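Local coordinates for L-lysine 6-monooxygenase involved in desferrioxamine biosynthesis (Erwinia amylovora CFBP1430, PDB 5O8P), which binds FAD and probably uses NADPH and oxygen to N-hydroxylate cadaverine on the pathway to the siderophore desferrioxamine, at residues 55-60 with 96-101; 63-68 with 105-110; 233-238 with 267-272. One frame throughout, in Å; residues are numbered along the deposited sequence.

Interaction 1 of 3, residues 55-60 with 96-101; sequences AHLQTP and FFLMRK. With FAD (flavin-adenine dinucleotide), chain C.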
loop_
_atom_site.group_PDB
_atom_site.type_symbol
_atom_site.label_atom_id
_atom_site.label_comp_id
_atom_site.label_asym_id
_atom_site.label_seq_id
_atom_site.Cartn_x
_atom_site.Cartn_y
_atom_site.Cartn_z
ATOM N N ALA B 55 9.559 11.310 -12.391
ATOM C CA ALA B 55 10.058 9.992 -12.837
ATOM C C ALA B 55 11.026 9.323 -11.854
ATOM O O ALA B 55 12.008 9.947 -11.438
ATOM C CB ALA B 55 10.743 10.141 -14.188
ATOM N N HIS B 56 10.746 8.064 -11.496
ATOM C CA HIS B 56 11.667 7.226 -10.692
ATOM C C HIS B 56 12.290 6.125 -11.516
ATOM O O HIS B 56 11.813 5.801 -12.587
ATOM C CB HIS B 56 11.002 6.545 -9.472
ATOM C CG HIS B 56 9.563 6.218 -9.648
ATOM N ND1 HIS B 56 8.573 7.113 -9.330
ATOM C CD2 HIS B 56 8.939 5.084 -10.055
ATOM C CE1 HIS B 56 7.393 6.565 -9.576
ATOM N NE2 HIS B 56 7.588 5.335 -10.020
ATOM N N LEU B 57 13.343 5.529 -10.973
ATOM C CA LEU B 57 13.835 4.254 -11.467
ATOM C C LEU B 57 12.846 3.134 -11.144
ATOM O O LEU B 57 12.060 3.226 -10.185
ATOM C CB LEU B 57 15.181 3.905 -10.833
ATOM C CG LEU B 57 16.378 4.832 -11.007
ATOM C CD1 LEU B 57 17.505 4.368 -10.107
ATOM C CD2 LEU B 57 16.828 4.854 -12.445
ATOM N N GLN B 58 12.930 2.061 -11.919
ATOM C CA GLN B 58 12.023 0.918 -11.779
ATOM C C GLN B 58 12.633 -0.177 -10.914
ATOM O O GLN B 58 12.203 -1.323 -10.937
ATOM C CB GLN B 58 11.693 0.361 -13.170
ATOM C CG GLN B 58 11.040 1.336 -14.136
ATOM C CD GLN B 58 9.887 2.096 -13.509
ATOM O OE1 GLN B 58 8.764 1.599 -13.423
ATOM N NE2 GLN B 58 10.179 3.291 -13.021
ATOM N N THR B 59 13.605 0.215 -10.098
ATOM C CA THR B 59 14.603 -0.688 -9.566
ATOM C C THR B 59 15.051 -0.109 -8.207
ATOM O O THR B 59 15.344 1.101 -8.106
ATOM C CB THR B 59 15.739 -0.816 -10.620
ATOM O OG1 THR B 59 16.109 -2.180 -10.742
ATOM C CG2 THR B 59 16.982 0.090 -10.343
ATOM N N PRO B 60 15.076 -0.937 -7.147
ATOM C CA PRO B 60 15.435 -0.412 -5.816
ATOM C C PRO B 60 16.864 0.106 -5.765
ATOM O O PRO B 60 17.694 -0.304 -6.592
ATOM C CB PRO B 60 15.300 -1.626 -4.907
ATOM C CG PRO B 60 14.436 -2.570 -5.663
ATOM C CD PRO B 60 14.824 -2.379 -7.092
ATOM N N PHE B 96 12.343 2.969 -1.744
ATOM C CA PHE B 96 13.357 2.195 -2.443
ATOM C C PHE B 96 13.803 2.788 -3.782
ATOM O O PHE B 96 14.923 2.522 -4.227
ATOM C CB PHE B 96 12.903 0.724 -2.639
ATOM C CG PHE B 96 13.233 -0.177 -1.460
ATOM C CD1 PHE B 96 14.540 -0.603 -1.220
ATOM C CD2 PHE B 96 12.249 -0.584 -0.590
ATOM C CE1 PHE B 96 14.836 -1.402 -0.135
ATOM C CE2 PHE B 96 12.534 -1.393 0.490
ATOM C CZ PHE B 96 13.828 -1.803 0.722
ATOM N N PHE B 97 12.952 3.592 -4.411
ATOM C CA PHE B 97 13.158 3.975 -5.805
ATOM C C PHE B 97 13.625 5.403 -5.930
ATOM O O PHE B 97 12.895 6.343 -5.560
ATOM C CB PHE B 97 11.878 3.753 -6.596
ATOM C CG PHE B 97 11.398 2.344 -6.524
ATOM C CD1 PHE B 97 11.967 1.374 -7.324
ATOM C CD2 PHE B 97 10.422 1.974 -5.610
ATOM C CE1 PHE B 97 11.549 0.062 -7.252
ATOM C CE2 PHE B 97 10.005 0.658 -5.520
ATOM C CZ PHE B 97 10.568 -0.301 -6.342
ATOM N N LEU B 98 14.843 5.555 -6.452
ATOM C CA LEU B 98 15.415 6.862 -6.626
ATOM C C LEU B 98 14.693 7.612 -7.738
ATOM O O LEU B 98 14.248 7.013 -8.724
ATOM C CB LEU B 98 16.868 6.730 -7.025
ATOM C CG LEU B 98 17.863 6.139 -6.046
ATOM C CD1 LEU B 98 19.222 5.957 -6.732
ATOM C CD2 LEU B 98 17.974 7.038 -4.825
ATOM N N MET B 99 14.601 8.930 -7.582
ATOM C CA MET B 99 14.195 9.807 -8.673
ATOM C C MET B 99 15.288 9.732 -9.747
ATOM O O MET B 99 16.459 9.708 -9.410
ATOM C CB MET B 99 14.110 11.254 -8.189
ATOM C CG MET B 99 13.184 11.554 -7.013
ATOM S SD MET B 99 11.557 10.788 -7.054
ATOM C CE MET B 99 10.869 11.279 -8.636
ATOM N N ARG B 100 14.932 9.731 -11.030
ATOM C CA ARG B 100 15.947 9.752 -12.089
ATOM C C ARG B 100 16.888 10.918 -11.961
ATOM O O ARG B 100 18.062 10.785 -12.276
ATOM C CB ARG B 100 15.336 9.827 -13.477
ATOM C CG ARG B 100 14.608 8.583 -13.902
ATOM C CD ARG B 100 15.050 8.089 -15.263
ATOM N NE ARG B 100 14.001 7.237 -15.786
ATOM C CZ ARG B 100 12.891 7.668 -16.378
ATOM N NH1 ARG B 100 12.640 8.963 -16.522
ATOM N NH2 ARG B 100 12.000 6.780 -16.801
ATOM N N LYS B 101 16.378 12.060 -11.523
ATOM C CA LYS B 101 17.227 13.216 -11.320
ATOM C C LYS B 101 18.291 12.934 -10.265
ATOM O O LYS B 101 19.436 13.334 -10.432
ATOM C CB LYS B 101 16.405 14.458 -10.965
ATOM C CG LYS B 101 17.230 15.634 -10.458
ATOM C CD LYS B 101 16.561 16.972 -10.713
ATOM C CE LYS B 101 16.945 17.498 -12.084
ATOM N NZ LYS B 101 16.147 18.696 -12.460
HETATM P PA FAD C . 24.339 4.386 -22.317
HETATM O O1A FAD C . 23.736 5.635 -21.703
HETATM O O2A FAD C . 23.885 3.941 -23.686
HETATM O O5B FAD C . 25.934 4.642 -22.322
HETATM C C5B FAD C . 26.719 4.589 -23.509
HETATM C C4B FAD C . 27.815 5.647 -23.548
HETATM O O4B FAD C . 28.805 5.266 -24.516
HETATM C C3B FAD C . 27.296 7.014 -23.981
HETATM O O3B FAD C . 27.808 8.008 -23.083
HETATM C C2B FAD C . 27.783 7.173 -25.421
HETATM O O2B FAD C . 28.055 8.525 -25.802
HETATM C C1B FAD C . 29.060 6.354 -25.416
HETATM N N9A FAD C . 29.560 5.909 -26.745
HETATM C C8A FAD C . 28.896 5.271 -27.732
HETATM N N7A FAD C . 29.725 5.039 -28.789
HETATM C C5A FAD C . 30.943 5.533 -28.479
HETATM C C6A FAD C . 32.280 5.637 -29.126
HETATM N N6A FAD C . 32.496 5.145 -30.370
HETATM N N1A FAD C . 33.283 6.237 -28.432
HETATM C C2A FAD C . 33.097 6.738 -27.192
HETATM N N3A FAD C . 31.912 6.685 -26.554
HETATM C C4A FAD C . 30.823 6.105 -27.129
HETATM N N1 FAD C . 16.932 0.247 -16.548
HETATM C C2 FAD C . 16.738 -0.034 -15.233
HETATM O O2 FAD C . 17.177 -1.120 -14.791
HETATM N N3 FAD C . 16.103 0.818 -14.397
HETATM C C4 FAD C . 15.614 1.998 -14.820
HETATM O O4 FAD C . 15.027 2.764 -14.031
HETATM C C4X FAD C . 15.784 2.379 -16.245
HETATM N N5 FAD C . 15.320 3.551 -16.731
HETATM C C5X FAD C . 15.489 3.866 -18.037
HETATM C C6 FAD C . 14.987 5.087 -18.483
HETATM C C7 FAD C . 15.124 5.481 -19.812
HETATM C C7M FAD C . 14.568 6.807 -20.272
HETATM C C8 FAD C . 15.822 4.574 -20.768
HETATM C C8M FAD C . 15.983 4.976 -22.209
HETATM C C9 FAD C . 16.325 3.347 -20.332
HETATM C C9A FAD C . 16.195 2.936 -18.993
HETATM N N10 FAD C . 16.701 1.687 -18.496
HETATM C C10 FAD C . 16.493 1.399 -17.117
HETATM C "C1'" FAD C . 17.422 0.690 -19.333
HETATM C "C2'" FAD C . 18.959 0.849 -19.257
HETATM O "O2'" FAD C . 19.383 0.995 -17.886
HETATM C "C3'" FAD C . 19.507 2.022 -20.093
HETATM O "O3'" FAD C . 19.188 1.840 -21.481
HETATM C "C4'" FAD C . 21.024 2.207 -19.962
HETATM O "O4'" FAD C . 21.362 3.573 -20.228
HETATM C "C5'" FAD C . 21.815 1.312 -20.913
HETATM O "O5'" FAD C . 23.136 1.135 -20.396
HETATM P P FAD C . 24.411 1.603 -21.243
HETATM O O1P FAD C . 25.647 1.351 -20.405
HETATM O O2P FAD C . 24.242 0.907 -22.565
HETATM O O3P FAD C . 24.070 3.195 -21.238
#
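In the flavin site, H56 and M99 face each other in a short antiparallel beta bridge, a non-hydrogen-bonded pair with CA atoms 4.1 Å apart and diverging side chains. One backbone bond flanks the pair on each side. L57 N donates to L98 O at 2.8 Å; R100 N, in the residue that follows the N-cap M99, donates to A55 O at 3.0 Å. The bridge is thus made exactly where helix 100-113 starts. At Q58 the chain begins to turn a corner, and Q58 N donates to flavin O4 at 3.1 Å. L57 serves both neighbours through separate branches: CD2 lies beside flavin O4, while CD1 packs on L98 CB at 3.9 Å, the two leucines side by side and pointing the same way. R100, also an NADP+-binding residue, bends at chi2 (-129°), which turns CD out of an extended course. Its guanidinium is sandwiched, with flavin C7M over one face and H56 O over the other; NE approaches flavin C6 to 3.6 Å, and NH2 forms a salt bridge with E206. At the start of 96-101, F96 stacks on F96 of the second subunit, and the neighbouring F97 ring receives T59 N at its edge, in the ring plane, 3.4 Å from F97 CD1.

Interaction 2 of 3, residues 63-68 with 105-110; sequences ADLVTL and QYCQWA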
loop_
_atom_site.group_PDB
_atom_site.type_symbol
_atom_site.label_atom_id
_atom_site.label_comp_id
_atom_site.label_asym_id
_atom_site.label_seq_id
_atom_site.Cartn_x
_atom_site.Cartn_y
_atom_site.Cartn_z
ATOM N N ALA B 63 20.364 -1.550 -6.429
ATOM C CA ALA B 63 20.864 -1.612 -7.807
ATOM C C ALA B 63 21.394 -0.232 -8.205
ATOM O O ALA B 63 20.838 0.478 -9.050
ATOM C CB ALA B 63 19.785 -2.085 -8.765
ATOM N N ASP B 64 22.488 0.115 -7.545
ATOM C CA ASP B 64 23.276 1.288 -7.821
ATOM C C ASP B 64 24.515 0.767 -8.581
ATOM O O ASP B 64 24.428 -0.256 -9.252
ATOM C CB ASP B 64 23.600 2.025 -6.501
ATOM C CG ASP B 64 24.435 1.184 -5.507
ATOM O OD1 ASP B 64 24.922 0.088 -5.854
ATOM O OD2 ASP B 64 24.605 1.625 -4.353
ATOM N N LEU B 65 25.662 1.432 -8.478
ATOM C CA LEU B 65 26.808 1.075 -9.312
ATOM C C LEU B 65 27.592 -0.135 -8.789
ATOM O O LEU B 65 28.266 -0.827 -9.567
ATOM C CB LEU B 65 27.717 2.295 -9.453
ATOM C CG LEU B 65 27.058 3.505 -10.138
ATOM C CD1 LEU B 65 27.787 4.805 -9.832
ATOM C CD2 LEU B 65 26.989 3.274 -11.643
ATOM N N VAL B 66 27.454 -0.401 -7.487
ATOM C CA VAL B 66 28.369 -1.272 -6.735
ATOM C C VAL B 66 27.763 -2.203 -5.667
ATOM O O VAL B 66 28.269 -3.312 -5.478
ATOM C CB VAL B 66 29.461 -0.425 -6.040
ATOM C CG1 VAL B 66 30.346 0.255 -7.076
ATOM C CG2 VAL B 66 28.868 0.616 -5.104
ATOM N N THR B 67 26.711 -1.762 -4.969
ATOM C CA THR B 67 26.191 -2.454 -3.778
ATOM C C THR B 67 25.922 -3.970 -3.941
ATOM O O THR B 67 26.158 -4.719 -3.003
ATOM C CB THR B 67 24.942 -1.730 -3.201
ATOM O OG1 THR B 67 25.292 -0.423 -2.736
ATOM C CG2 THR B 67 24.363 -2.451 -2.020
ATOM N N LEU B 68 25.454 -4.441 -5.095
ATOM C CA LEU B 68 25.161 -5.883 -5.237
ATOM C C LEU B 68 26.409 -6.736 -5.392
ATOM O O LEU B 68 26.341 -7.953 -5.312
ATOM C CB LEU B 68 24.167 -6.160 -6.373
ATOM C CG LEU B 68 22.744 -5.602 -6.149
ATOM C CD1 LEU B 68 21.831 -5.912 -7.317
ATOM C CD2 LEU B 68 22.112 -6.076 -4.855
ATOM N N GLN B 105 22.374 12.641 -10.671
ATOM C CA GLN B 105 23.278 13.375 -9.781
ATOM C C GLN B 105 24.292 12.454 -9.100
ATOM O O GLN B 105 25.473 12.799 -8.990
ATOM C CB GLN B 105 22.488 14.106 -8.698
ATOM C CG GLN B 105 21.776 15.361 -9.156
ATOM C CD GLN B 105 20.896 15.956 -8.077
ATOM O OE1 GLN B 105 20.864 15.494 -6.933
ATOM N NE2 GLN B 105 20.161 16.976 -8.439
ATOM N N TYR B 106 23.815 11.297 -8.644
ATOM C CA TYR B 106 24.666 10.276 -8.023
ATOM C C TYR B 106 25.715 9.713 -8.999
ATOM O O TYR B 106 26.892 9.643 -8.661
ATOM C CB TYR B 106 23.795 9.170 -7.378
ATOM C CG TYR B 106 24.422 7.794 -7.256
ATOM C CD1 TYR B 106 25.438 7.558 -6.344
ATOM C CD2 TYR B 106 23.974 6.719 -8.030
ATOM C CE1 TYR B 106 26.028 6.304 -6.222
ATOM C CE2 TYR B 106 24.549 5.456 -7.925
ATOM C CZ TYR B 106 25.580 5.245 -7.016
ATOM O OH TYR B 106 26.167 3.990 -6.902
ATOM N N CYS B 107 25.295 9.334 -10.200
ATOM C CA CYS B 107 26.241 8.841 -11.207
ATOM C C CYS B 107 27.296 9.885 -11.564
ATOM O O CYS B 107 28.436 9.543 -11.840
ATOM C CB CYS B 107 25.519 8.392 -12.471
ATOM S SG CYS B 107 24.631 6.835 -12.273
ATOM N N GLN B 108 26.908 11.157 -11.550
ATOM C CA GLN B 108 27.826 12.254 -11.863
ATOM C C GLN B 108 28.835 12.415 -10.751
ATOM O O GLN B 108 30.015 12.543 -11.009
ATOM C CB GLN B 108 27.069 13.569 -12.094
ATOM C CG GLN B 108 26.389 13.635 -13.460
ATOM C CD GLN B 108 25.477 14.837 -13.624
ATOM O OE1 GLN B 108 25.236 15.596 -12.678
ATOM N NE2 GLN B 108 24.940 15.003 -14.823
ATOM N N TRP B 109 28.371 12.389 -9.511
ATOM C CA TRP B 109 29.261 12.380 -8.352
ATOM C C TRP B 109 30.283 11.245 -8.402
ATOM O O TRP B 109 31.454 11.463 -8.115
ATOM C CB TRP B 109 28.434 12.283 -7.078
ATOM C CG TRP B 109 29.203 12.062 -5.853
ATOM C CD1 TRP B 109 29.773 13.003 -5.072
ATOM C CD2 TRP B 109 29.471 10.810 -5.246
ATOM N NE1 TRP B 109 30.389 12.423 -4.000
ATOM C CE2 TRP B 109 30.215 11.071 -4.080
ATOM C CE3 TRP B 109 29.140 9.489 -5.565
ATOM C CZ2 TRP B 109 30.652 10.067 -3.233
ATOM C CZ3 TRP B 109 29.553 8.487 -4.712
ATOM C CH2 TRP B 109 30.306 8.783 -3.557
ATOM N N ALA B 110 29.838 10.044 -8.753
ATOM C CA ALA B 110 30.741 8.909 -8.877
ATOM C C ALA B 110 31.758 9.136 -9.996
ATOM O O ALA B 110 32.956 8.952 -9.799
ATOM C CB ALA B 110 29.962 7.628 -9.125
#
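Y106 sets its CG anti to the backbone N (chi1 153°), while the CG of L65 stands beside its own backbone N (chi1 -62°); from these starts the two side chains reach toward each other, tip to tip, and join an Asx turn to helix 100-113. The turn belongs to D64, whose OD1 accepts from V66 N at 3.1 Å and from T67 N at 2.7 Å. The two donors use the oxygen differently: T67 N meets its syn lone pair, whereas V66 N comes from well above the carboxylate plane. OD2 of D64 bonds T67 OG1 on the syn side and, outside the turn, L77 N at the start of helix 77-83. Several N-H and O-H groups therefore grip this one buried carboxylate and fix its rotation, an environment that would be expected to favour the ionised form.

The folded turn presents L65 N to the helix, where it donates to Y106 OH at 3.0 Å in a fairly straight bond. The same hydroxyl is hydrogen-bonded to Y75 O, so the phenol links two points of the chain leading into helix 77-83, and F80 of that helix packs edge-to-face with the Y106 ring. D64 CB comes within 3.3 Å of Y106 OH, with carboxylate and ring planes 28° apart. Around this polar centre the contact is apolar. C25 of helix 18-27 also touches L65, whose two methyls divide the surface of helix 100-113: CD2 is 4.3 Å from C107 SG, while CD1 lies 3.6 Å from Y106 CZ and equally close to A110 CB, one turn further along the helix.

Interaction 3 of 3, residues 233-238 with 267-272; sequences PLEYTK and QKNLYK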
loop_
_atom_site.group_PDB
_atom_site.type_symbol
_atom_site.label_atom_id
_atom_site.label_comp_id
_atom_site.label_asym_id
_atom_site.label_seq_id
_atom_site.Cartn_x
_atom_site.Cartn_y
_atom_site.Cartn_z
ATOM N N PRO B 233 1.393 -4.335 -17.812
ATOM C CA PRO B 233 2.344 -3.932 -16.788
ATOM C C PRO B 233 3.620 -4.773 -16.817
ATOM O O PRO B 233 3.627 -5.895 -17.322
ATOM C CB PRO B 233 1.580 -4.177 -15.485
ATOM C CG PRO B 233 0.692 -5.315 -15.804
ATOM C CD PRO B 233 0.309 -5.159 -17.248
ATOM N N LEU B 234 4.677 -4.203 -16.261
ATOM C CA LEU B 234 5.921 -4.893 -16.016
ATOM C C LEU B 234 5.632 -5.869 -14.893
ATOM O O LEU B 234 5.107 -5.449 -13.857
ATOM C CB LEU B 234 6.983 -3.894 -15.563
ATOM C CG LEU B 234 8.374 -4.448 -15.313
ATOM C CD1 LEU B 234 9.062 -4.663 -16.641
ATOM C CD2 LEU B 234 9.184 -3.506 -14.423
ATOM N N GLU B 235 5.948 -7.156 -15.088
ATOM C CA GLU B 235 5.692 -8.171 -14.056
ATOM C C GLU B 235 6.697 -8.079 -12.890
ATOM O O GLU B 235 7.887 -8.329 -13.060
ATOM C CB GLU B 235 5.673 -9.569 -14.661
ATOM C CG GLU B 235 4.945 -10.614 -13.782
ATOM C CD GLU B 235 4.535 -11.860 -14.586
ATOM O OE1 GLU B 235 3.912 -11.709 -15.652
ATOM O OE2 GLU B 235 4.864 -12.999 -14.165
ATOM N N TYR B 236 6.196 -7.711 -11.720
ATOM C CA TYR B 236 7.031 -7.362 -10.558
ATOM C C TYR B 236 6.738 -8.207 -9.299
ATOM O O TYR B 236 7.240 -7.936 -8.183
ATOM C CB TYR B 236 6.904 -5.868 -10.233
ATOM C CG TYR B 236 8.157 -5.246 -9.638
ATOM C CD1 TYR B 236 9.309 -5.076 -10.418
ATOM C CD2 TYR B 236 8.187 -4.794 -8.303
ATOM C CE1 TYR B 236 10.462 -4.505 -9.881
ATOM C CE2 TYR B 236 9.332 -4.208 -7.760
ATOM C CZ TYR B 236 10.474 -4.060 -8.550
ATOM O OH TYR B 236 11.629 -3.490 -8.026
ATOM N N THR B 237 5.944 -9.261 -9.467
ATOM C CA THR B 237 5.641 -10.191 -8.395
ATOM C C THR B 237 6.898 -10.999 -8.116
ATOM O O THR B 237 7.628 -11.361 -9.045
ATOM C CB THR B 237 4.469 -11.112 -8.786
ATOM O OG1 THR B 237 4.684 -11.641 -10.106
ATOM C CG2 THR B 237 3.151 -10.345 -8.739
ATOM N N LYS B 238 7.143 -11.272 -6.839
ATOM C CA LYS B 238 8.466 -11.704 -6.373
ATOM C C LYS B 238 8.936 -13.058 -6.883
ATOM O O LYS B 238 10.138 -13.257 -7.053
ATOM C CB LYS B 238 8.531 -11.658 -4.857
ATOM C CG LYS B 238 8.449 -10.245 -4.337
ATOM C CD LYS B 238 8.350 -10.203 -2.838
ATOM C CE LYS B 238 8.091 -8.783 -2.386
ATOM N NZ LYS B 238 7.843 -8.759 -0.925
ATOM N N GLN B 267 8.319 -12.477 -23.889
ATOM C CA GLN B 267 8.634 -12.138 -22.483
ATOM C C GLN B 267 8.810 -10.625 -22.358
ATOM O O GLN B 267 9.593 -10.148 -21.534
ATOM C CB GLN B 267 9.908 -12.861 -21.978
ATOM C CG GLN B 267 9.764 -14.345 -21.679
ATOM C CD GLN B 267 11.028 -14.975 -21.125
ATOM O OE1 GLN B 267 12.148 -14.509 -21.369
ATOM N NE2 GLN B 267 10.856 -16.072 -20.409
ATOM N N LYS B 268 8.025 -9.862 -23.113
ATOM C CA LYS B 268 8.088 -8.400 -23.040
ATOM C C LYS B 268 7.451 -7.829 -21.751
ATOM O O LYS B 268 7.846 -6.747 -21.329
ATOM C CB LYS B 268 7.467 -7.779 -24.296
ATOM C CG LYS B 268 8.245 -8.135 -25.554
ATOM C CD LYS B 268 7.582 -7.579 -26.799
ATOM C CE LYS B 268 8.470 -7.699 -28.023
ATOM N NZ LYS B 268 8.081 -6.707 -29.060
ATOM N N ASN B 269 6.503 -8.542 -21.129
ATOM C CA ASN B 269 6.038 -8.148 -19.772
ATOM C C ASN B 269 7.146 -8.174 -18.697
ATOM O O ASN B 269 7.039 -7.470 -17.694
ATOM C CB ASN B 269 4.727 -8.841 -19.293
ATOM C CG ASN B 269 4.694 -10.336 -19.531
ATOM O OD1 ASN B 269 5.672 -10.954 -19.946
ATOM N ND2 ASN B 269 3.537 -10.927 -19.277
ATOM N N LEU B 270 8.209 -8.953 -18.918
ATOM C CA LEU B 270 9.307 -9.062 -17.957
ATOM C C LEU B 270 10.321 -7.902 -18.005
ATOM O O LEU B 270 11.032 -7.672 -17.022
ATOM C CB LEU B 270 10.037 -10.410 -18.116
ATOM C CG LEU B 270 9.270 -11.743 -17.952
ATOM C CD1 LEU B 270 10.244 -12.893 -17.730
ATOM C CD2 LEU B 270 8.215 -11.686 -16.852
ATOM N N TYR B 271 10.404 -7.189 -19.130
ATOM C CA TYR B 271 11.349 -6.048 -19.267
ATOM C C TYR B 271 10.824 -4.778 -19.974
ATOM O O TYR B 271 11.220 -3.676 -19.595
ATOM C CB TYR B 271 12.704 -6.495 -19.864
ATOM C CG TYR B 271 12.716 -6.938 -21.330
ATOM C CD1 TYR B 271 11.998 -8.063 -21.752
ATOM C CD2 TYR B 271 13.513 -6.273 -22.281
ATOM C CE1 TYR B 271 12.024 -8.483 -23.068
ATOM C CE2 TYR B 271 13.552 -6.695 -23.610
ATOM C CZ TYR B 271 12.809 -7.803 -23.994
ATOM O OH TYR B 271 12.823 -8.246 -25.297
ATOM N N LYS B 272 9.933 -4.924 -20.961
ATOM C CA LYS B 272 9.396 -3.787 -21.738
ATOM C C LYS B 272 8.005 -3.291 -21.249
ATOM O O LYS B 272 7.303 -2.595 -21.959
ATOM C CB LYS B 272 9.388 -4.171 -23.237
ATOM C CG LYS B 272 10.756 -4.070 -23.912
ATOM C CD LYS B 272 10.905 -4.986 -25.135
ATOM C CE LYS B 272 9.785 -4.876 -26.184
ATOM N NZ LYS B 272 9.606 -3.535 -26.818
#
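E235 and N269 share the one hydrogen bond between segments 233-238 and 267-272, a backbone link in which E235 N donates to N269 O at 2.8 Å. L234 CA adds a CA-H...O contact to that same oxygen at 3.3 Å, so N269 O is approached by two successive residues of 233-238. L234 is also backbone-bonded to I274, just beyond the second segment.

Van der Waals contacts surround this link. In L234, chi1 (-178°) sends CG out anti to the backbone N, and chi2 (78°) turns CD1 to rest 3.6 Å from L270 O and 3.7 Å from Y271 CA. L270 turns CD2 back to E235 CB, 4.0 Å away. Both loops border the NADP(H)-binding part of the enzyme, built on a parallel sheet of Rossmann type: segment 267-272 connects helices 257-266 and 276-290, while 233-238 follows strand 221-225. Y271 and K272 bind NADP+, although none is bound here, and K272 CG lies over one face of the Y271 ring, toward the rim.

Among polar side chains, E235 and N269 run side by side in the same direction, their carboxylate and amide planes 77° apart. OE1 of E235 stays 3.7 Å from ND2 of N269. OE2 of E235 is hydrogen-bonded to T240 OG1 and makes a salt bridge with R230 NE of the fourth subunit.

In the fold
From the N terminus, the chain passes through 55-60 and then 63-68 before either has met its partner. Interaction 1 closes a loop holding helices 77-83 and 87-93 when 96-101 arrives; interaction 2 closes a second when 105-110 follows. The two loops cross, their segments alternating, and both end on helix 100-113: strand 97-99 with the start of the helix holds 55-60, and the helix further on holds 63-68. Interaction 3 comes later, in series, closing a largely helical excursion beside the NADP(H)-binding sheet. Its centre lies about 17 Å from that of interaction 1, yet the two touch: Y236 OH packs on P60 CD and F97 CE1. All three contacts also reach the second subunit.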